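Local structure of single-strand binding protein (Thermus aquaticus, 2FXQ) at residues Gly25-Leu30 with Arg57-Gln62; Ile76-Arg81 with Glu102-Leu107; Gly149-Arg154 with Leu182-Ser187; Leu157-Arg162 with His172-Gln177; Arg200-Ser205 with Arg218-Arg223. The protein binds single-stranded DNA and, as a homodimer with two OB-fold repeats in each chain, probably serves DNA replication, recombination and repair. All coordinates share one frame; numbering follows the deposited sequence.

Interaction 1. Residues Gly25-Leu30 with Arg57-Gln62; sequences GGLAIL and RLLGRQ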
# COMPACT_ATOMS: atom_id res chain seq x y z
N GLY A 25 -23.15 -6.66 25.45
CA GLY A 25 -22.37 -5.96 26.46
C GLY A 25 -22.24 -4.46 26.22
O GLY A 25 -21.60 -3.74 27.03
N GLY A 26 -22.83 -3.99 25.10
CA GLY A 26 -22.91 -2.58 24.79
C GLY A 26 -21.83 -2.10 23.81
O GLY A 26 -21.83 -0.92 23.43
N LEU A 27 -20.88 -2.94 23.44
CA LEU A 27 -19.82 -2.50 22.51
C LEU A 27 -20.40 -2.10 21.16
O LEU A 27 -21.19 -2.84 20.60
CB LEU A 27 -18.81 -3.59 22.28
CG LEU A 27 -17.56 -3.25 21.47
CD1 LEU A 27 -16.59 -2.36 22.31
CD2 LEU A 27 -16.91 -4.59 21.13
N ALA A 28 -20.01 -0.93 20.66
CA ALA A 28 -20.54 -0.42 19.40
C ALA A 28 -19.98 -1.19 18.24
O ALA A 28 -18.79 -1.47 18.21
CB ALA A 28 -20.14 1.07 19.25
N ILE A 29 -20.82 -1.45 17.24
CA ILE A 29 -20.44 -2.16 16.00
C ILE A 29 -20.98 -1.30 14.88
O ILE A 29 -22.20 -0.99 14.86
CB ILE A 29 -21.11 -3.54 15.93
CG1 ILE A 29 -20.61 -4.46 17.00
CG2 ILE A 29 -20.73 -4.31 14.64
CD1 ILE A 29 -21.60 -5.65 17.21
N LEU A 30 -20.10 -0.93 13.94
CA LEU A 30 -20.53 -0.21 12.74
C LEU A 30 -20.01 -1.01 11.53
O LEU A 30 -18.82 -1.08 11.32
CB LEU A 30 -19.98 1.21 12.71
CG LEU A 30 -20.60 2.12 11.60
CD1 LEU A 30 -22.12 2.36 11.91
CD2 LEU A 30 -19.88 3.45 11.54
N ARG A 57 -15.72 -3.96 9.26
CA ARG A 57 -16.30 -3.77 10.59
C ARG A 57 -15.47 -2.81 11.45
O ARG A 57 -14.26 -3.05 11.63
CB ARG A 57 -16.34 -5.13 11.29
CG ARG A 57 -16.85 -5.04 12.74
CD ARG A 57 -17.30 -6.41 13.24
NE ARG A 57 -18.63 -6.70 12.68
CZ ARG A 57 -19.38 -7.74 13.05
NH1 ARG A 57 -18.91 -8.62 13.91
NH2 ARG A 57 -20.58 -7.91 12.55
N LEU A 58 -16.15 -1.78 11.99
CA LEU A 58 -15.59 -0.97 13.08
C LEU A 58 -16.17 -1.40 14.36
O LEU A 58 -17.41 -1.61 14.49
CB LEU A 58 -15.95 0.53 12.87
CG LEU A 58 -15.30 1.28 11.68
CD1 LEU A 58 -15.45 0.58 10.33
CD2 LEU A 58 -15.88 2.70 11.60
N LEU A 59 -15.29 -1.53 15.33
CA LEU A 59 -15.77 -1.88 16.69
C LEU A 59 -15.33 -0.88 17.71
O LEU A 59 -14.20 -0.42 17.63
CB LEU A 59 -15.13 -3.19 17.10
CG LEU A 59 -15.67 -4.54 16.68
CD1 LEU A 59 -14.90 -5.64 17.48
CD2 LEU A 59 -17.15 -4.68 17.01
N GLY A 60 -16.16 -0.61 18.73
CA GLY A 60 -15.73 0.20 19.86
C GLY A 60 -15.59 1.67 19.43
O GLY A 60 -16.47 2.22 18.79
N ARG A 61 -14.48 2.30 19.76
CA ARG A 61 -14.34 3.76 19.64
C ARG A 61 -14.52 4.30 18.21
O ARG A 61 -15.18 5.34 18.03
CB ARG A 61 -12.97 4.18 20.15
CG ARG A 61 -12.89 5.61 20.57
CD ARG A 61 -11.44 6.09 20.75
NE ARG A 61 -10.74 5.37 21.82
CZ ARG A 61 -10.55 5.82 23.07
NH1 ARG A 61 -11.02 7.02 23.45
NH2 ARG A 61 -9.90 5.07 23.94
N GLN A 62 -13.94 3.63 17.22
CA GLN A 62 -14.18 4.04 15.80
C GLN A 62 -15.66 3.92 15.43
O GLN A 62 -16.16 4.73 14.69
CB GLN A 62 -13.37 3.21 14.82
CG GLN A 62 -11.85 3.60 14.73
CD GLN A 62 -11.56 4.93 13.95
OE1 GLN A 62 -12.01 5.15 12.81
NE2 GLN A 62 -10.79 5.81 14.59

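Interaction 2. Residues Ile76-Arg81 with Glu102-Leu107; sequences IFVEGR and EFIDPL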
# COMPACT_ATOMS: atom_id res chain seq x y z
N ILE A 76 -14.88 5.99 1.28
CA ILE A 76 -14.28 5.78 2.59
C ILE A 76 -12.88 5.18 2.36
O ILE A 76 -12.70 4.24 1.59
CB ILE A 76 -15.12 4.79 3.46
CG1 ILE A 76 -16.62 5.14 3.54
CG2 ILE A 76 -14.51 4.62 4.82
CD1 ILE A 76 -16.97 6.45 4.34
N PHE A 77 -11.91 5.72 3.08
CA PHE A 77 -10.58 5.13 3.13
C PHE A 77 -10.47 4.30 4.42
O PHE A 77 -10.89 4.73 5.49
CB PHE A 77 -9.52 6.29 3.14
CG PHE A 77 -8.12 5.84 3.42
CD1 PHE A 77 -7.50 5.05 2.52
CD2 PHE A 77 -7.45 6.20 4.57
CE1 PHE A 77 -6.15 4.60 2.73
CE2 PHE A 77 -6.10 5.79 4.81
CZ PHE A 77 -5.46 5.01 3.87
N VAL A 78 -9.97 3.07 4.31
CA VAL A 78 -9.92 2.15 5.45
C VAL A 78 -8.50 1.62 5.55
O VAL A 78 -7.90 1.29 4.53
CB VAL A 78 -10.83 0.90 5.10
CG1 VAL A 78 -10.76 -0.11 6.23
CG2 VAL A 78 -12.26 1.36 4.81
N GLU A 79 -7.96 1.54 6.75
CA GLU A 79 -6.84 0.65 7.00
C GLU A 79 -7.22 -0.35 8.08
O GLU A 79 -7.88 -0.01 9.07
CB GLU A 79 -5.57 1.42 7.46
CG GLU A 79 -5.02 2.35 6.36
CD GLU A 79 -3.62 2.89 6.65
OE1 GLU A 79 -3.04 3.59 5.76
OE2 GLU A 79 -3.07 2.53 7.71
N GLY A 80 -6.83 -1.60 7.89
CA GLY A 80 -7.22 -2.59 8.88
C GLY A 80 -6.49 -3.88 8.65
O GLY A 80 -5.36 -3.89 8.13
N ARG A 81 -7.15 -4.96 9.05
CA ARG A 81 -6.57 -6.30 8.96
C ARG A 81 -7.68 -7.26 8.52
O ARG A 81 -8.87 -7.00 8.73
CB ARG A 81 -5.89 -6.69 10.30
CG ARG A 81 -6.84 -6.76 11.51
CD ARG A 81 -6.10 -7.12 12.81
NE ARG A 81 -7.02 -7.47 13.90
CZ ARG A 81 -7.63 -6.60 14.71
NH1 ARG A 81 -7.46 -5.29 14.56
NH2 ARG A 81 -8.45 -7.04 15.66
N GLU A 102 -8.88 -0.70 11.53
CA GLU A 102 -8.06 -0.05 12.55
C GLU A 102 -8.59 1.39 12.63
O GLU A 102 -8.85 1.91 13.74
CB GLU A 102 -6.57 -0.12 12.16
CG GLU A 102 -5.73 -1.12 12.99
CD GLU A 102 -5.92 -2.63 12.65
OE1 GLU A 102 -6.87 -3.26 13.21
OE2 GLU A 102 -5.12 -3.22 11.84
N PHE A 103 -8.83 2.01 11.49
CA PHE A 103 -9.52 3.34 11.49
C PHE A 103 -10.04 3.54 10.10
O PHE A 103 -9.64 2.83 9.15
CB PHE A 103 -8.56 4.52 11.81
CG PHE A 103 -7.44 4.68 10.79
CD1 PHE A 103 -7.59 5.50 9.69
CD2 PHE A 103 -6.24 4.01 10.97
CE1 PHE A 103 -6.62 5.60 8.75
CE2 PHE A 103 -5.21 4.17 10.07
CZ PHE A 103 -5.40 4.93 8.95
N ILE A 104 -10.94 4.51 9.96
CA ILE A 104 -11.37 4.94 8.63
C ILE A 104 -11.26 6.46 8.54
O ILE A 104 -11.17 7.15 9.57
CB ILE A 104 -12.86 4.50 8.32
CG1 ILE A 104 -13.86 5.25 9.26
CG2 ILE A 104 -13.00 2.96 8.41
CD1 ILE A 104 -15.25 5.15 8.77
N ASP A 105 -11.26 6.97 7.30
CA ASP A 105 -11.35 8.42 7.06
C ASP A 105 -12.32 8.56 5.91
O ASP A 105 -12.01 8.21 4.77
CB ASP A 105 -9.98 8.98 6.63
CG ASP A 105 -8.99 9.05 7.78
OD1 ASP A 105 -7.92 8.40 7.69
OD2 ASP A 105 -9.16 9.77 8.79
N PRO A 106 -13.54 8.99 6.19
CA PRO A 106 -14.50 9.28 5.15
C PRO A 106 -13.98 10.39 4.24
O PRO A 106 -13.29 11.30 4.72
CB PRO A 106 -15.72 9.78 5.97
CG PRO A 106 -15.53 9.23 7.30
CD PRO A 106 -14.09 9.23 7.56
N LEU A 107 -14.34 10.38 2.97
CA LEU A 107 -13.75 11.27 2.00
C LEU A 107 -14.89 12.04 1.38
O LEU A 107 -16.04 11.56 1.41
CB LEU A 107 -13.03 10.52 0.91
CG LEU A 107 -12.00 9.52 1.48
CD1 LEU A 107 -11.37 8.66 0.32
CD2 LEU A 107 -10.86 10.37 2.13

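Interaction 3. Residues Gly149-Arg154 with Leu182-Ser187; sequences GTAVVR and LAEWAS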
# COMPACT_ATOMS: atom_id res chain seq x y z
N GLY A 149 -6.12 -23.72 -19.50
CA GLY A 149 -4.69 -23.90 -19.25
C GLY A 149 -3.97 -22.74 -18.57
O GLY A 149 -2.78 -22.57 -18.72
N THR A 150 -4.69 -21.90 -17.85
CA THR A 150 -4.00 -20.90 -17.02
C THR A 150 -3.59 -21.56 -15.70
O THR A 150 -4.45 -22.12 -15.05
CB THR A 150 -4.98 -19.80 -16.65
OG1 THR A 150 -5.59 -19.33 -17.84
CG2 THR A 150 -4.26 -18.56 -16.00
N ALA A 151 -2.34 -21.39 -15.28
CA ALA A 151 -1.86 -21.88 -13.99
C ALA A 151 -2.51 -21.12 -12.85
O ALA A 151 -2.66 -19.89 -12.89
CB ALA A 151 -0.33 -21.78 -13.86
N VAL A 152 -2.88 -21.86 -11.82
CA VAL A 152 -3.51 -21.23 -10.65
C VAL A 152 -3.15 -22.07 -9.44
O VAL A 152 -3.14 -23.31 -9.50
CB VAL A 152 -5.05 -21.08 -10.87
CG1 VAL A 152 -5.72 -22.40 -11.15
CG2 VAL A 152 -5.75 -20.35 -9.65
N VAL A 153 -2.93 -21.41 -8.33
CA VAL A 153 -2.61 -22.11 -7.10
C VAL A 153 -3.35 -21.48 -5.91
O VAL A 153 -3.53 -20.27 -5.85
CB VAL A 153 -1.07 -22.10 -6.85
CG1 VAL A 153 -0.56 -20.72 -6.45
CG2 VAL A 153 -0.72 -23.15 -5.79
N ARG A 154 -3.73 -22.30 -4.94
CA ARG A 154 -4.30 -21.78 -3.69
C ARG A 154 -3.26 -22.01 -2.63
O ARG A 154 -2.68 -23.10 -2.51
CB ARG A 154 -5.57 -22.59 -3.35
CG ARG A 154 -6.26 -22.23 -2.01
CD ARG A 154 -7.62 -23.03 -1.67
NE ARG A 154 -7.77 -24.26 -2.47
CZ ARG A 154 -7.10 -25.41 -2.25
NH1 ARG A 154 -6.24 -25.54 -1.24
NH2 ARG A 154 -7.29 -26.45 -3.07
N LEU A 182 3.14 -16.38 -11.36
CA LEU A 182 3.29 -16.41 -9.93
C LEU A 182 2.79 -17.72 -9.35
O LEU A 182 3.35 -18.20 -8.37
CB LEU A 182 2.44 -15.25 -9.31
CG LEU A 182 3.05 -13.86 -9.19
CD1 LEU A 182 1.96 -13.08 -8.38
CD2 LEU A 182 4.37 -13.97 -8.39
N ALA A 183 1.75 -18.31 -9.97
CA ALA A 183 1.28 -19.68 -9.54
C ALA A 183 2.40 -20.72 -9.82
O ALA A 183 2.71 -21.57 -8.96
CB ALA A 183 0.01 -20.08 -10.27
N GLU A 184 3.03 -20.61 -10.98
CA GLU A 184 4.10 -21.58 -11.32
C GLU A 184 5.27 -21.44 -10.38
O GLU A 184 5.82 -22.43 -9.94
CB GLU A 184 4.60 -21.35 -12.73
CG GLU A 184 4.32 -22.55 -13.61
CD GLU A 184 3.54 -22.11 -14.79
OE1 GLU A 184 2.90 -22.95 -15.44
OE2 GLU A 184 3.58 -20.88 -15.03
N TRP A 185 5.65 -20.21 -10.10
CA TRP A 185 6.70 -19.97 -9.10
C TRP A 185 6.30 -20.47 -7.71
O TRP A 185 7.09 -21.11 -7.02
CB TRP A 185 7.01 -18.47 -9.05
CG TRP A 185 8.02 -18.11 -8.04
CD1 TRP A 185 9.40 -18.06 -8.21
CD2 TRP A 185 7.76 -17.74 -6.67
NE1 TRP A 185 9.98 -17.68 -7.02
CE2 TRP A 185 9.01 -17.48 -6.07
CE3 TRP A 185 6.60 -17.59 -5.90
CZ2 TRP A 185 9.13 -17.10 -4.73
CZ3 TRP A 185 6.70 -17.27 -4.60
CH2 TRP A 185 7.98 -16.98 -4.01
N ALA A 186 5.06 -20.16 -7.27
CA ALA A 186 4.59 -20.55 -5.92
C ALA A 186 4.55 -22.06 -5.75
O ALA A 186 4.67 -22.60 -4.63
CB ALA A 186 3.21 -19.92 -5.64
N SER A 187 4.42 -22.76 -6.87
CA SER A 187 4.41 -24.24 -6.81
C SER A 187 5.73 -24.84 -6.24
O SER A 187 5.73 -26.00 -5.84
CB SER A 187 4.08 -24.85 -8.18
OG SER A 187 5.22 -24.86 -9.03

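Interaction 4. Residues Leu157-Arg162 with His172-Gln177; sequences LAVNER and HFLEVQ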
# COMPACT_ATOMS: atom_id res chain seq x y z
N LEU A 157 -2.06 -19.73 4.34
CA LEU A 157 -1.05 -19.02 5.09
C LEU A 157 -1.47 -18.85 6.55
O LEU A 157 -2.62 -18.40 6.82
CB LEU A 157 -0.88 -17.58 4.51
CG LEU A 157 0.26 -16.94 3.73
CD1 LEU A 157 0.30 -15.37 3.99
CD2 LEU A 157 1.62 -17.63 3.94
N ALA A 158 -0.54 -19.17 7.44
CA ALA A 158 -0.67 -18.94 8.90
C ALA A 158 0.10 -17.64 9.19
O ALA A 158 1.32 -17.57 8.95
CB ALA A 158 0.00 -20.08 9.67
N VAL A 159 -0.62 -16.64 9.70
CA VAL A 159 -0.03 -15.34 10.06
C VAL A 159 -0.12 -15.19 11.63
O VAL A 159 -1.22 -15.26 12.20
CB VAL A 159 -0.78 -14.23 9.35
CG1 VAL A 159 -0.20 -12.82 9.68
CG2 VAL A 159 -0.87 -14.51 7.83
N ASN A 160 1.02 -15.04 12.30
CA ASN A 160 1.03 -14.72 13.73
C ASN A 160 1.02 -13.19 13.91
O ASN A 160 2.00 -12.53 13.62
CB ASN A 160 2.25 -15.35 14.43
CG ASN A 160 2.33 -16.85 14.25
OD1 ASN A 160 1.33 -17.57 14.32
ND2 ASN A 160 3.55 -17.35 13.99
N GLU A 161 -0.10 -12.67 14.40
CA GLU A 161 -0.44 -11.23 14.39
C GLU A 161 0.61 -10.16 14.01
O GLU A 161 1.67 -10.04 14.66
N ARG A 162 0.29 -9.36 12.98
CA ARG A 162 1.10 -8.19 12.59
C ARG A 162 0.28 -6.99 12.10
O ARG A 162 0.21 -6.69 10.89
N HIS A 172 -3.64 -16.63 12.80
CA HIS A 172 -4.73 -16.52 11.83
C HIS A 172 -4.42 -17.35 10.58
O HIS A 172 -3.27 -17.37 10.15
CB HIS A 172 -4.85 -15.08 11.35
CG HIS A 172 -5.72 -14.21 12.20
ND1 HIS A 172 -5.68 -14.23 13.58
CD2 HIS A 172 -6.62 -13.26 11.86
CE1 HIS A 172 -6.54 -13.35 14.06
NE2 HIS A 172 -7.12 -12.74 13.03
N PHE A 173 -5.45 -17.96 9.99
CA PHE A 173 -5.29 -18.72 8.77
C PHE A 173 -6.01 -18.08 7.56
O PHE A 173 -7.23 -17.85 7.57
CB PHE A 173 -5.67 -20.19 9.02
CG PHE A 173 -4.95 -20.78 10.20
CD1 PHE A 173 -5.44 -20.61 11.51
CD2 PHE A 173 -3.73 -21.46 10.04
CE1 PHE A 173 -4.75 -21.14 12.64
CE2 PHE A 173 -3.05 -22.00 11.16
CZ PHE A 173 -3.56 -21.83 12.47
N LEU A 174 -5.24 -17.74 6.51
CA LEU A 174 -5.77 -16.95 5.40
C LEU A 174 -5.44 -17.65 4.05
O LEU A 174 -4.39 -18.25 3.90
CB LEU A 174 -5.14 -15.54 5.43
CG LEU A 174 -5.57 -14.69 6.63
CD1 LEU A 174 -4.76 -13.40 6.65
CD2 LEU A 174 -7.10 -14.42 6.69
N GLU A 175 -6.36 -17.64 3.10
CA GLU A 175 -6.16 -18.36 1.82
C GLU A 175 -5.72 -17.29 0.80
O GLU A 175 -6.23 -16.15 0.82
CB GLU A 175 -7.44 -19.06 1.36
CG GLU A 175 -7.91 -20.20 2.26
CD GLU A 175 -6.89 -21.32 2.39
OE1 GLU A 175 -6.84 -22.01 3.46
OE2 GLU A 175 -6.13 -21.52 1.41
N VAL A 176 -4.75 -17.63 -0.05
CA VAL A 176 -4.29 -16.67 -1.09
C VAL A 176 -4.33 -17.41 -2.42
O VAL A 176 -3.99 -18.60 -2.49
CB VAL A 176 -2.84 -16.23 -0.77
CG1 VAL A 176 -2.22 -15.34 -1.89
CG2 VAL A 176 -2.84 -15.41 0.53
N GLN A 177 -4.73 -16.73 -3.49
CA GLN A 177 -4.76 -17.38 -4.81
C GLN A 177 -3.76 -16.63 -5.67
O GLN A 177 -3.66 -15.40 -5.59
CB GLN A 177 -6.19 -17.27 -5.38
CG GLN A 177 -6.38 -18.05 -6.65
CD GLN A 177 -7.84 -18.06 -7.09
OE1 GLN A 177 -8.42 -19.13 -7.31
NE2 GLN A 177 -8.43 -16.88 -7.21

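Interaction 5. Residues Arg200-Ser205 with Arg218-Arg223; sequences RLVNDS and RVEALR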
# COMPACT_ATOMS: atom_id res chain seq x y z
N ARG A 200 -4.55 -8.15 -3.38
CA ARG A 200 -5.76 -7.33 -3.31
C ARG A 200 -6.87 -8.27 -2.90
O ARG A 200 -6.77 -9.49 -3.09
CB ARG A 200 -6.04 -6.69 -4.68
CG ARG A 200 -6.19 -7.63 -5.84
CD ARG A 200 -6.49 -6.81 -7.11
NE ARG A 200 -6.57 -7.68 -8.26
CZ ARG A 200 -6.75 -7.25 -9.51
NH1 ARG A 200 -6.92 -5.97 -9.78
NH2 ARG A 200 -6.82 -8.12 -10.49
N LEU A 201 -7.96 -7.69 -2.44
CA LEU A 201 -9.06 -8.52 -1.93
C LEU A 201 -10.07 -8.69 -3.04
O LEU A 201 -10.45 -7.70 -3.69
CB LEU A 201 -9.74 -7.74 -0.80
CG LEU A 201 -9.56 -8.18 0.62
CD1 LEU A 201 -10.82 -7.74 1.47
CD2 LEU A 201 -9.39 -9.69 0.80
N VAL A 202 -10.43 -9.94 -3.36
CA VAL A 202 -11.35 -10.13 -4.49
C VAL A 202 -12.52 -10.99 -4.03
O VAL A 202 -12.48 -11.59 -2.97
CB VAL A 202 -10.64 -10.84 -5.72
CG1 VAL A 202 -9.47 -9.98 -6.30
CG2 VAL A 202 -10.12 -12.18 -5.29
N ASN A 203 -13.52 -11.12 -4.89
CA ASN A 203 -14.66 -11.95 -4.56
C ASN A 203 -14.64 -13.11 -5.54
O ASN A 203 -14.63 -12.91 -6.74
CB ASN A 203 -15.97 -11.20 -4.77
CG ASN A 203 -16.15 -10.02 -3.82
OD1 ASN A 203 -16.19 -8.93 -4.28
ND2 ASN A 203 -16.31 -10.27 -2.51
N ASP A 204 -14.57 -14.31 -5.02
CA ASP A 204 -14.59 -15.53 -5.87
C ASP A 204 -15.97 -16.18 -5.86
O ASP A 204 -16.69 -16.07 -4.87
CB ASP A 204 -13.57 -16.53 -5.37
CG ASP A 204 -13.24 -17.59 -6.40
OD1 ASP A 204 -13.70 -17.47 -7.57
OD2 ASP A 204 -12.53 -18.59 -6.13
N SER A 205 -16.33 -16.84 -6.97
CA SER A 205 -17.64 -17.48 -7.20
C SER A 205 -17.49 -18.97 -7.01
O SER A 205 -16.49 -19.55 -7.46
CB SER A 205 -18.03 -17.32 -8.69
OG SER A 205 -19.12 -16.44 -8.86
N ARG A 218 -11.45 -13.58 -1.06
CA ARG A 218 -10.12 -14.08 -0.85
C ARG A 218 -9.07 -13.03 -1.29
O ARG A 218 -9.40 -12.01 -1.91
CB ARG A 218 -9.78 -15.34 -1.66
CG ARG A 218 -10.88 -16.34 -1.94
CD ARG A 218 -10.69 -16.94 -3.32
NE ARG A 218 -9.55 -17.85 -3.36
CZ ARG A 218 -9.61 -19.09 -3.86
NH1 ARG A 218 -10.75 -19.57 -4.37
NH2 ARG A 218 -8.52 -19.86 -3.86
N VAL A 219 -7.83 -13.36 -1.02
CA VAL A 219 -6.72 -12.48 -1.39
C VAL A 219 -6.19 -13.03 -2.70
O VAL A 219 -5.88 -14.23 -2.77
CB VAL A 219 -5.62 -12.47 -0.30
CG1 VAL A 219 -4.32 -11.77 -0.82
CG2 VAL A 219 -6.22 -11.85 1.04
N GLU A 220 -6.03 -12.14 -3.68
CA GLU A 220 -5.33 -12.52 -4.90
C GLU A 220 -3.91 -11.95 -4.76
O GLU A 220 -3.73 -10.72 -4.53
CB GLU A 220 -6.06 -11.97 -6.13
CG GLU A 220 -5.21 -12.24 -7.39
CD GLU A 220 -5.60 -11.43 -8.62
OE1 GLU A 220 -5.03 -11.77 -9.71
OE2 GLU A 220 -6.42 -10.49 -8.50
N ALA A 221 -2.87 -12.81 -4.87
CA ALA A 221 -1.47 -12.34 -4.91
C ALA A 221 -1.13 -11.60 -6.18
O ALA A 221 -1.49 -12.05 -7.28
CB ALA A 221 -0.50 -13.51 -4.74
N LEU A 222 -0.50 -10.42 -6.06
CA LEU A 222 0.02 -9.71 -7.22
C LEU A 222 1.55 -9.76 -7.21
O LEU A 222 2.17 -9.67 -8.27
CB LEU A 222 -0.48 -8.28 -7.23
CG LEU A 222 -2.03 -8.22 -7.31
CD1 LEU A 222 -2.47 -6.74 -7.23
CD2 LEU A 222 -2.58 -8.87 -8.62
N ARG A 223 2.15 -9.91 -6.04
CA ARG A 223 3.59 -10.13 -5.94
C ARG A 223 3.78 -11.13 -4.82
O ARG A 223 3.03 -11.12 -3.84
CB ARG A 223 4.29 -8.84 -5.51
CG ARG A 223 5.81 -8.99 -5.51
CD ARG A 223 6.58 -7.67 -5.67
NE ARG A 223 8.02 -7.89 -5.54
CZ ARG A 223 8.96 -6.94 -5.75
NH1 ARG A 223 8.67 -5.73 -6.15
NH2 ARG A 223 10.22 -7.23 -5.58

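Interaction 1. Residues Gly25-Leu30 with Arg57-Gln62
Ile29 lays its side chain along that of Leu59, the two pointing the same way, with CG1 of Ile29 only 3.5 Å from CD2 of Leu59, tighter than usual for two carbons. The other branch, CG2, stands anti to the backbone N and lies over one face of the Arg57 guanidinium, 3.7 Å from Arg57 NE. The Arg57 guanidinium is also held by a salt bridge from NE to Asp31, just beyond Leu30. Leu27 crosses Leu59 at about a right angle, while its CD1 rests 3.6 Å from Gly60 CA. On the other face Leu30 and Leu58 run side by side and meet through their CD2 atoms at 4.1 Å. The antiparallel backbones are tied by Gly60 N to Ala28 O (2.8 Å) and by a reciprocal pair between Leu30 and Leu58. Gly60, with positive phi, is the N-cap where strand 47-59 gives way to helix 61-66. The contact thus closes the open end of the hairpin 28-41/47-59 in the first OB-fold repeat: helix 61-66 covers Ala28 and Leu30 through Ala63, Trp66 packs on Leu58, and strand 97-101 flanks Arg57 and Leu59.

Interaction 2. Residues Ile76-Arg81 with Glu102-Leu107
Phe77 and Asp105 exchange the first pair of backbone hydrogen bonds, Phe77 N to Asp105 O at 3.0 Å and Asp105 N to Phe77 O at 2.9 Å. Further along, Glu79 O accepts from two donors, Glu102 N at 2.7 Å and Phe103 N at 3.3 Å, while Glu79 N returns a bond to Phe103 O. Among the aromatic groups, Phe103 holds its ring between backbone N and carbonyl carbon (chi1 61°), which carries CE1 to within 4.0 Å of Phe77 CE2 and CZ to 3.6 Å from Glu79 CD. Asp105 OD1 meets the edge of the Phe77 ring, the carboxylate nearly coplanar with it. The opposite face is aliphatic: Ile76 CD1 touches Pro106 CB at 3.9 Å, and Ile104 fits between Ile76 and Val78. Arg81 NH1 and Glu102 OE1 form a salt bridge at the end of the ladder, its hydrogen bond weak and its very short spacing doubtful. Glu79 OE2 bonds to Gln7 of the second subunit, so an alanine here would probably leave that glutamine without its mate and uncover part of the Phe103 ring. With Glu102 and Phe103 both facing Glu79, the pairing forms a classic beta bulge, set at the corner of an OB-fold strand where Phe77 and Phe103 also pack on Leu5 of the second subunit.

Interaction 3. Residues Gly149-Arg154 with Leu182-Ser187
Val153 turns CG1 into the position between its backbone N and carbonyl carbon (chi1 72°), and this branch reaches the helix, 3.7 Å from Ala183 CA and 3.9 Å from Ala186 CB. Glu184, bent at chi2 (124°), swings its carboxylate back beside the strand, where OE1 lies 3.8 Å from Ala151 CB. The contact packs strand 151-160 against helix 180-186 in the second OB-fold repeat, a strand-on-helix packing in which the local axes pass 6.9 Å apart at an angle of 54°. Small residues permit so close an approach. The Ala183 methyl presses against the strand backbone, 3.7 Å from Val152 CA, and is bracketed by the side chains of Ala151 and Val153, both directed toward the helix. Val152, between them, points away.

No hydrogen bond links the two segments, so the join rests on van der Waals contact between largely buried groups. Glu184 OE1 has its hydrogen-bond partner outside the two segments, the hydroxyl of Tyr145, whose side chain also touches Ala151, which probably helps keep the carboxylate beside the alanine methyl. In the adjacent strand 171-179, Ala178 pairs with Val153 through the backbone, while Leu143 and Pro141 pack against Ala151 and Val153 from the preceding loop. Within 182-187, Ser187 OG turns back to donate a hydrogen bond to Glu184 O at 2.7 Å.

Interaction 4. Residues Leu157-Arg162 with His172-Gln177
Leu157, Ala158 and Val159 pair with Leu174, Phe173 and His172 in the antiparallel beta hairpin 151-160/171-179 of the second OB-fold repeat. Two pairs of reciprocal backbone bonds hold the strands: Leu174 N to Leu157 O at 2.7 Å with Leu157 N to Leu174 O, and Val159 N to His172 O with His172 N to Val159 O, the last two both 2.8 Å. Between them Ala158 and Phe173 form a non-hydrogen-bonded pair, where Phe173 CA and Ala158 CA each make a CA-H...O contact with the oxygens of Leu157 and His172 respectively. The axes of the short segments lie at 141°, consistent with strongly twisted strands.

Leu157, Val159 and Leu174 share one face, turned to the interior of the repeat; Leu133 of strand 129-137 packs on both leucines, and Leu195 and Val197 of strand 194-207 add to Leu157. Val159 CG2 meets Leu174 CD1 at 4.2 Å. His172 starts on this face, but its imidazole turns off from the partner strand. The other face is more open to solvent and bears Phe173; the backbone O of Phe173 accepts a hydrogen bond from the Tyr84 hydroxyl. The aromatic ring, with CG anti to its own carbonyl carbon (chi1 -52°), meets the neighbouring methyl obliquely, Phe173 CE2 coming to 3.9 Å from Ala158 CB.

Interaction 5. Residues Arg200-Ser205 with Arg218-Arg223
Arg200 and Glu220 run side by side as an extended pair and form a salt bridge gripped by two nitrogens. Arg200 NE and NH2 both bind Glu220 OE2, at 2.8 and 3.1 Å, with that oxygen in the guanidinium plane; NH2 meets the syn lone pair of OE2, while NE comes in from above the carboxylate plane. In the second bridge Arg218, bent at chi2 and chi3, brings NH1 to 2.7 Å from Asp204 OD2, a weak hydrogen bond at 120°. Backbone bonds join Arg200 with Glu220 and Val202 with Arg218 reciprocally.

Apolar contacts complete the ladder. Leu222 CD1 lies 4.0 Å from Arg200 CD, Val202 CG1 packs on Glu220 CB, and on the opposite face Leu201 CD2 meets Val219 CG2 at 3.8 Å. Arg200 NH1 also bonds to Ala39 O of the first repeat, so an alanine in its place would probably leave the Glu220 carboxylate without its countercharge and lose a tie between the two repeats.

The hairpin 194-207/213-225 lies within the second OB fold: Val131 of strand 129-137 packs against Leu201 and Val219, strand 171-179 pairs alongside through Gln177, and strand 28-41 touches Arg200.

Interactions 1 and 2 belong to the first OB-fold repeat, interactions 3, 4 and 5 to the second. Interaction 2 is a buried ladder at the subunit interface, and interaction 3 is buried too but lacks cross-segment hydrogen bonds, being a helix packed on a strand. Interactions 1, 4 and 5 are partly buried hairpin ladders; charge pairs across the segments appear in 2 and 5. Gln62 OE1 bonds to Ile104 N, tying interaction 1 to 2. Interactions 3 and 4 share strand 151-160, and Gln177 of interaction 4 pairs with Val219 and Ala221 of interaction 5. Interactions 1 and 3 lie on opposite sides of the chain's centre, their own centres about 39 Å apart.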